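Local coordinates for major pilin backbone protein T-antigen, T13 (Streptococcus pyogenes, PDB 6BBT) that forms the repeating backbone subunit of the streptococcal surface pilus and is the trypsin-resistant antigen used in T serotyping, at residues E162-G167 / L215-S220; A246-G251 / S269-V274. All blocks are in the same frame, centred on the assembly; numbering follows the deposited sequence.

Interaction 1 (E162-G167 / L215-S220)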
ATOM      1  N   GLU A 162      16.166 -22.363  -0.186  1.00 23.73           N
ATOM      2  CA  GLU A 162      17.317 -23.166  -0.575  1.00 26.60           C
ATOM      3  C   GLU A 162      17.227 -24.580  -0.039  1.00 26.10           C
ATOM      4  O   GLU A 162      16.717 -24.801   1.061  1.00 24.29           O
ATOM      5  CB  GLU A 162      18.585 -22.525  -0.055  1.00 31.49           C
ATOM      6  CG  GLU A 162      19.828 -23.081  -0.722  1.00 37.17           C
ATOM      7  CD  GLU A 162      21.092 -22.632  -0.054  1.00 41.99           C
ATOM      8  OE1 GLU A 162      21.141 -21.458   0.375  1.00 48.34           O
ATOM      9  OE2 GLU A 162      22.026 -23.462   0.027  1.00 44.64           O
ATOM     10  N   LYS A 163      17.770 -25.524  -0.813  1.00 25.21           N
ATOM     11  CA  LYS A 163      17.857 -26.925  -0.418  1.00 26.08           C
ATOM     12  C   LYS A 163      19.287 -27.259   0.021  1.00 28.22           C
ATOM     13  O   LYS A 163      20.251 -26.925  -0.674  1.00 25.70           O
ATOM     14  CB  LYS A 163      17.441 -27.821  -1.586  1.00 25.54           C
ATOM     15  CG  LYS A 163      17.481 -29.326  -1.315  1.00 25.66           C
ATOM     16  CD  LYS A 163      16.387 -29.797  -0.365  1.00 25.68           C
ATOM     17  CE  LYS A 163      16.739 -31.146   0.233  1.00 25.49           C
ATOM     18  NZ  LYS A 163      15.700 -31.716   1.129  1.00 25.28           N
ATOM     19  N   GLN A 164      19.408 -27.918   1.173  1.00 30.50           N
ATOM     20  CA  GLN A 164      20.668 -28.531   1.587  1.00 33.48           C
ATOM     21  C   GLN A 164      20.483 -30.003   1.901  1.00 33.18           C
ATOM     22  O   GLN A 164      19.449 -30.410   2.448  1.00 30.59           O
ATOM     23  CB  GLN A 164      21.296 -27.774   2.755  1.00 36.51           C
ATOM     24  CG  GLN A 164      22.424 -26.871   2.283  1.00 41.54           C
ATOM     25  CD  GLN A 164      22.692 -25.717   3.211  1.00 47.56           C
ATOM     26  OE1 GLN A 164      22.465 -25.804   4.419  1.00 51.94           O
ATOM     27  NE2 GLN A 164      23.183 -24.616   2.649  1.00 52.75           N
ATOM     28  N   VAL A 165      21.484 -30.793   1.517  1.00 33.93           N
ATOM     29  CA  VAL A 165      21.490 -32.237   1.734  1.00 34.15           C
ATOM     30  C   VAL A 165      22.662 -32.609   2.644  1.00 35.71           C
ATOM     31  O   VAL A 165      23.782 -32.133   2.443  1.00 34.14           O
ATOM     32  CB  VAL A 165      21.591 -33.009   0.406  1.00 34.91           C
ATOM     33  CG1 VAL A 165      21.715 -34.511   0.658  1.00 35.03           C
ATOM     34  CG2 VAL A 165      20.374 -32.711  -0.468  1.00 34.51           C
ATOM     35  N   THR A 166      22.386 -33.447   3.642  1.00 37.75           N
ATOM     36  CA  THR A 166      23.398 -33.927   4.587  1.00 40.36           C
ATOM     37  C   THR A 166      23.372 -35.452   4.684  1.00 42.03           C
ATOM     38  O   THR A 166      22.356 -36.085   4.391  1.00 41.23           O
ATOM     39  CB  THR A 166      23.188 -33.334   5.999  1.00 39.80           C
ATOM     40  OG1 THR A 166      21.911 -33.731   6.508  1.00 41.72           O
ATOM     41  CG2 THR A 166      23.266 -31.832   5.979  1.00 39.38           C
ATOM     42  N   GLY A 167      24.508 -36.026   5.092  1.00 47.31           N
ATOM     43  CA  GLY A 167      24.635 -37.466   5.366  1.00 47.68           C
ATOM     44  C   GLY A 167      25.195 -38.267   4.206  1.00 48.44           C
ATOM     45  O   GLY A 167      25.203 -37.806   3.063  1.00 49.75           O
ATOM     46  N   LEU A 215      14.374 -28.534  -6.448  1.00 23.48           N
ATOM     47  CA  LEU A 215      15.715 -28.096  -6.087  1.00 23.98           C
ATOM     48  C   LEU A 215      16.586 -29.307  -5.775  1.00 26.15           C
ATOM     49  O   LEU A 215      16.104 -30.288  -5.201  1.00 26.58           O
ATOM     50  CB  LEU A 215      15.691 -27.185  -4.845  1.00 23.79           C
ATOM     51  CG  LEU A 215      14.889 -25.887  -4.915  1.00 23.36           C
ATOM     52  CD1 LEU A 215      14.799 -25.278  -3.520  1.00 22.61           C
ATOM     53  CD2 LEU A 215      15.532 -24.906  -5.899  1.00 23.20           C
ATOM     54  N   HIS A 216      17.867 -29.225  -6.129  1.00 28.19           N
ATOM     55  CA  HIS A 216      18.876 -30.192  -5.642  1.00 29.36           C
ATOM     56  C   HIS A 216      19.762 -29.483  -4.628  1.00 28.93           C
ATOM     57  O   HIS A 216      19.593 -28.290  -4.388  1.00 25.53           O
ATOM     58  CB  HIS A 216      19.695 -30.814  -6.793  1.00 31.65           C
ATOM     59  CG  HIS A 216      20.293 -29.813  -7.727  1.00 31.31           C
ATOM     60  ND1 HIS A 216      21.352 -29.003  -7.371  1.00 33.16           N
ATOM     61  CD2 HIS A 216      19.969 -29.476  -8.996  1.00 32.65           C
ATOM     62  CE1 HIS A 216      21.656 -28.208  -8.383  1.00 33.65           C
ATOM     63  NE2 HIS A 216      20.831 -28.474  -9.381  1.00 33.33           N
ATOM     64  N   ASP A 217      20.694 -30.221  -4.021  1.00 31.13           N
ATOM     65  CA  ASP A 217      21.598 -29.667  -3.007  1.00 31.39           C
ATOM     66  C   ASP A 217      22.196 -28.344  -3.468  1.00 31.03           C
ATOM     67  O   ASP A 217      22.670 -28.226  -4.595  1.00 29.00           O
ATOM     68  CB  ASP A 217      22.719 -30.667  -2.672  1.00 35.37           C
ATOM     69  CG  ASP A 217      23.552 -30.262  -1.451  1.00 37.52           C
ATOM     70  OD1 ASP A 217      23.040 -29.648  -0.501  1.00 37.67           O
ATOM     71  OD2 ASP A 217      24.747 -30.604  -1.424  1.00 47.23           O
ATOM     72  N   HIS A 218      22.111 -27.347  -2.593  1.00 30.60           N
ATOM     73  CA  HIS A 218      22.647 -25.998  -2.804  1.00 32.36           C
ATOM     74  C   HIS A 218      21.955 -25.127  -3.859  1.00 28.14           C
ATOM     75  O   HIS A 218      22.381 -24.004  -4.085  1.00 27.81           O
ATOM     76  CB  HIS A 218      24.193 -26.022  -2.964  1.00 36.84           C
ATOM     77  CG  HIS A 218      24.905 -26.152  -1.653  1.00 44.42           C
ATOM     78  ND1 HIS A 218      25.442 -27.343  -1.206  1.00 48.98           N
ATOM     79  CD2 HIS A 218      25.091 -25.255  -0.652  1.00 48.12           C
ATOM     80  CE1 HIS A 218      25.962 -27.164  -0.003  1.00 50.59           C
ATOM     81  NE2 HIS A 218      25.759 -25.908   0.357  1.00 51.05           N
ATOM     82  N   GLN A 219      20.864 -25.604  -4.445  1.00 25.67           N
ATOM     83  CA  GLN A 219      20.102 -24.809  -5.399  1.00 26.41           C
ATOM     84  C   GLN A 219      19.078 -23.988  -4.619  1.00 25.58           C
ATOM     85  O   GLN A 219      18.552 -24.448  -3.606  1.00 23.80           O
ATOM     86  CB  GLN A 219      19.408 -25.721  -6.411  1.00 27.56           C
ATOM     87  CG  GLN A 219      18.918 -25.020  -7.668  1.00 29.28           C
ATOM     88  CD  GLN A 219      18.247 -25.973  -8.640  1.00 30.67           C
ATOM     89  OE1 GLN A 219      17.960 -27.116  -8.302  1.00 31.17           O
ATOM     90  NE2 GLN A 219      17.977 -25.499  -9.849  1.00 32.01           N
ATOM     91  N   SER A 220      18.807 -22.778  -5.093  1.00 25.20           N
ATOM     92  CA  SER A 220      17.815 -21.894  -4.480  1.00 23.89           C
ATOM     93  C   SER A 220      16.860 -21.305  -5.514  1.00 23.13           C
ATOM     94  O   SER A 220      17.121 -21.312  -6.713  1.00 22.25           O
ATOM     95  CB  SER A 220      18.499 -20.753  -3.731  1.00 23.27           C
ATOM     96  OG  SER A 220      19.298 -19.983  -4.603  1.00 24.00           O
TER
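Three hydrogen bonds tie the strand segment 162-167 to the turn in 215-220. Lys163 directs both its N-H and its C=O to the turn: the N-H reaches Gln219 O at 3.1 Å, nearly along the C=O axis and close to straight (168°), while its O accepts a short bond from His218 N at 2.7 Å, the donor standing above the carbonyl plane. Two residues on, Val165 N meets Asp217 OD1 at 2.8 Å, from above the carboxylate plane, so a side-chain oxygen takes over where the turn's backbone has run out. Asp217 CG lies anti to the backbone N (chi1 -170°), which swings the carboxylate across to the strand and sets its CB against Val165 CG2.

The His218 ring folds back over the strand edge. Gln164 CG sits over one ring face in a CH-pi contact, 4.2 Å from the centroid, and Glu162 OE2 approaches His218 CD2 obliquely at 3.6 Å. The extended Glu162 chain runs alongside the ring, and a weak bond from Gln164 NE2 reaches the same OE2. The nearby carboxylate could modestly stabilise a protonated imidazole, though the charge is not seen.

Behind this shell stands a type II beta turn, His216 to Gln219, closed by Gln219 N to His216 O; Gln219 OE1 also accepts from His216 N, and His216 ND1 donates to Asp217 O. Lys163 CB packs on Leu215 CB at 3.8 Å, and beyond it the lysine bends at chi2 (71°) into the domain interior. There NZ is covalently joined to Asn277 CG, an intramolecular isopeptide bond, beside Phe176 and Glu236. Strand 271-279 pairs with the other edge of strand 148-166, while Phe178 of strand 176-183 packs against Lys163 and Leu215.

Interaction 2 (A246-G251 / S269-V274)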
ATOM      1  N   ALA A 246      13.212 -27.774   8.234  1.00 22.17           N
ATOM      2  CA  ALA A 246      13.427 -26.468   7.623  1.00 22.46           C
ATOM      3  C   ALA A 246      13.548 -25.400   8.689  1.00 23.80           C
ATOM      4  O   ALA A 246      12.984 -25.546   9.781  1.00 23.36           O
ATOM      5  CB  ALA A 246      12.304 -26.145   6.647  1.00 21.74           C
ATOM      6  N   THR A 247      14.314 -24.352   8.372  1.00 23.51           N
ATOM      7  CA  THR A 247      14.461 -23.194   9.229  1.00 24.53           C
ATOM      8  C   THR A 247      14.057 -21.950   8.437  1.00 24.82           C
ATOM      9  O   THR A 247      14.237 -21.892   7.212  1.00 24.34           O
ATOM     10  CB  THR A 247      15.920 -23.040   9.750  1.00 25.55           C
ATOM     11  OG1 THR A 247      16.812 -22.936   8.645  1.00 27.67           O
ATOM     12  CG2 THR A 247      16.350 -24.238  10.587  1.00 25.89           C
ATOM     13  N   LEU A 248      13.505 -20.968   9.142  1.00 24.66           N
ATOM     14  CA  LEU A 248      13.157 -19.683   8.569  1.00 25.82           C
ATOM     15  C   LEU A 248      14.018 -18.640   9.256  1.00 27.25           C
ATOM     16  O   LEU A 248      13.990 -18.520  10.482  1.00 28.18           O
ATOM     17  CB  LEU A 248      11.667 -19.389   8.776  1.00 24.74           C
ATOM     18  CG  LEU A 248      11.182 -17.969   8.451  1.00 25.25           C
ATOM     19  CD1 LEU A 248      11.379 -17.651   6.979  1.00 25.27           C
ATOM     20  CD2 LEU A 248       9.714 -17.820   8.824  1.00 25.93           C
ATOM     21  N   LYS A 249      14.768 -17.897   8.454  1.00 29.16           N
ATOM     22  CA  LYS A 249      15.605 -16.791   8.906  1.00 32.78           C
ATOM     23  C   LYS A 249      14.915 -15.503   8.442  1.00 32.30           C
ATOM     24  O   LYS A 249      14.703 -15.330   7.254  1.00 27.36           O
ATOM     25  CB  LYS A 249      16.995 -16.948   8.273  1.00 36.64           C
ATOM     26  CG  LYS A 249      18.013 -15.866   8.592  1.00 41.23           C
ATOM     27  CD  LYS A 249      18.564 -15.992  10.000  1.00 45.71           C
ATOM     28  CE  LYS A 249      19.326 -14.738  10.416  1.00 47.98           C
ATOM     29  NZ  LYS A 249      20.500 -14.462   9.542  1.00 49.75           N
ATOM     30  N   GLU A 250      14.552 -14.625   9.382  1.00 34.70           N
ATOM     31  CA  GLU A 250      13.896 -13.340   9.083  1.00 37.63           C
ATOM     32  C   GLU A 250      14.876 -12.202   9.303  1.00 38.85           C
ATOM     33  O   GLU A 250      15.207 -11.871  10.447  1.00 41.66           O
ATOM     34  CB  GLU A 250      12.661 -13.129   9.968  1.00 39.78           C
ATOM     35  CG  GLU A 250      11.717 -14.323  10.041  1.00 43.71           C
ATOM     36  CD  GLU A 250      10.330 -13.962  10.578  1.00 47.18           C
ATOM     37  OE1 GLU A 250      10.007 -14.410  11.702  1.00 47.11           O
ATOM     38  OE2 GLU A 250       9.570 -13.233   9.875  1.00 47.84           O
ATOM     39  N   GLY A 251      15.353 -11.612   8.211  1.00 41.45           N
ATOM     40  CA  GLY A 251      16.371 -10.567   8.270  1.00 43.46           C
ATOM     41  C   GLY A 251      17.656 -11.059   8.921  1.00 46.12           C
ATOM     42  O   GLY A 251      18.249 -12.030   8.449  1.00 45.93           O
ATOM     43  N   SER A 269      10.794  -7.826   6.867  1.00 26.81           N
ATOM     44  CA  SER A 269      12.131  -8.426   6.792  1.00 27.87           C
ATOM     45  C   SER A 269      12.239  -9.463   5.667  1.00 26.94           C
ATOM     46  O   SER A 269      11.310 -10.218   5.433  1.00 26.73           O
ATOM     47  CB  SER A 269      12.519  -9.053   8.125  1.00 29.37           C
ATOM     48  OG  SER A 269      11.586 -10.021   8.522  1.00 32.09           O
ATOM     49  N   ALA A 270      13.385  -9.497   4.993  1.00 26.81           N
ATOM     50  CA  ALA A 270      13.680 -10.528   3.980  1.00 28.19           C
ATOM     51  C   ALA A 270      13.801 -11.929   4.587  1.00 28.33           C
ATOM     52  O   ALA A 270      14.601 -12.122   5.497  1.00 33.33           O
ATOM     53  CB  ALA A 270      14.953 -10.173   3.241  1.00 27.81           C
ATOM     54  N   ASP A 271      13.005 -12.883   4.084  1.00 26.97           N
ATOM     55  CA  ASP A 271      12.947 -14.267   4.610  1.00 26.61           C
ATOM     56  C   ASP A 271      13.918 -15.159   3.805  1.00 25.08           C
ATOM     57  O   ASP A 271      14.026 -15.027   2.574  1.00 24.07           O
ATOM     58  CB  ASP A 271      11.554 -14.907   4.435  1.00 26.96           C
ATOM     59  CG  ASP A 271      10.492 -14.456   5.460  1.00 29.02           C
ATOM     60  OD1 ASP A 271      10.840 -13.709   6.415  1.00 24.15           O
ATOM     61  OD2 ASP A 271       9.282 -14.903   5.264  1.00 26.62           O
ATOM     62  N   GLU A 272      14.596 -16.070   4.492  1.00 23.65           N
ATOM     63  CA  GLU A 272      15.222 -17.211   3.836  1.00 24.61           C
ATOM     64  C   GLU A 272      14.857 -18.497   4.553  1.00 22.90           C
ATOM     65  O   GLU A 272      15.032 -18.615   5.776  1.00 22.82           O
ATOM     66  CB  GLU A 272      16.737 -17.086   3.727  1.00 27.26           C
ATOM     67  CG  GLU A 272      17.300 -18.197   2.836  1.00 31.62           C
ATOM     68  CD  GLU A 272      18.810 -18.213   2.707  1.00 35.53           C
ATOM     69  OE1 GLU A 272      19.473 -17.317   3.278  1.00 38.73           O
ATOM     70  OE2 GLU A 272      19.312 -19.141   2.016  1.00 36.95           O
ATOM     71  N   ILE A 273      14.334 -19.444   3.781  1.00 21.17           N
ATOM     72  CA  ILE A 273      14.027 -20.772   4.255  1.00 21.37           C
ATOM     73  C   ILE A 273      15.091 -21.713   3.721  1.00 22.28           C
ATOM     74  O   ILE A 273      15.366 -21.721   2.521  1.00 23.16           O
ATOM     75  CB  ILE A 273      12.620 -21.240   3.819  1.00 20.93           C
ATOM     76  CG1 ILE A 273      11.540 -20.399   4.524  1.00 21.14           C
ATOM     77  CG2 ILE A 273      12.413 -22.716   4.147  1.00 20.35           C
ATOM     78  CD1 ILE A 273      10.116 -20.709   4.100  1.00 20.99           C
ATOM     79  N   VAL A 274      15.698 -22.486   4.620  1.00 22.79           N
ATOM     80  CA  VAL A 274      16.664 -23.516   4.251  1.00 22.85           C
ATOM     81  C   VAL A 274      16.004 -24.823   4.613  1.00 22.20           C
ATOM     82  O   VAL A 274      15.669 -25.049   5.779  1.00 23.20           O
ATOM     83  CB  VAL A 274      18.014 -23.359   4.988  1.00 23.36           C
ATOM     84  CG1 VAL A 274      18.972 -24.474   4.577  1.00 24.16           C
ATOM     85  CG2 VAL A 274      18.637 -22.002   4.695  1.00 23.27           C
TER
HETATM   86  O   HOH W   1      16.786 -20.359   7.375  1.00 33.15           O
HETATM   87  O   HOH W   2      17.132 -13.523   6.131  1.00 44.85           O
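Strands 242-250 and 271-279 run nearly antiparallel here as neighbours in a beta sheet of the second, transthyretin-clan domain, the axes of segments 246-250 and 271-274 approaching to 4.7 Å. Two hydrogen-bonded pairs, Thr247 with Val274 and Lys249 with Glu272, each exchange two backbone bonds, all four donors lying in the acceptor's carbonyl plane. The straightest is Lys249 N to Glu272 O, 2.8 Å at 170°. Gly251 N adds a fifth bond to Ala270 O just past the end of the strand, where the glycine has positive phi.

Apolar packing lies on the face of Leu248 and Ile273. Leu248 CG is anti to the backbone N (chi1 170°), and with the turn at chi2 this brings CD1 to both Ile273 CG1, at 3.7 Å, and Asp271 CG. Tyr232 of strand 231-236 covers this pair, and its hydroxyl bonds Asp271 OD2, satisfying a buried carboxylate oxygen.

Like charges crowd the same face farther along: Glu250 OE2 lies 3.7 Å from Asp271 OD1, the carboxylate planes 70° apart, and Asp267 is also close to Glu250. Such crowding could raise a carboxylate pKa. Ser269 OG, beside Glu250 CB, bonds Asp267.

A water sits on the opposite face, that of Thr247 and Glu272: it hydrogen-bonds Thr247 OG1 and donates to Glu272 O, each at 2.9 Å.

In the fold
Both interactions belong to one domain and one sheet, in which strands 148-166 and 271-279 run side by side in parallel; the centres of the two interactions are about 15 Å apart. Interaction 1 is a surface contact of turn on strand, bonded by a mixture of backbone and carboxylate groups; interaction 2 is partly buried, a regular backbone ladder with an apolar face. They meet where Glu162 N approaches Ile273 O at 2.9 Å, a probable hydrogen bond, and where the carboxylates of Glu162 and Glu272 come close. The covalent Lys163-Asn277 link joins strands 148-166 and 271-279. Strand 271-279 pairs with 148-166 on one edge and 242-250 on the other.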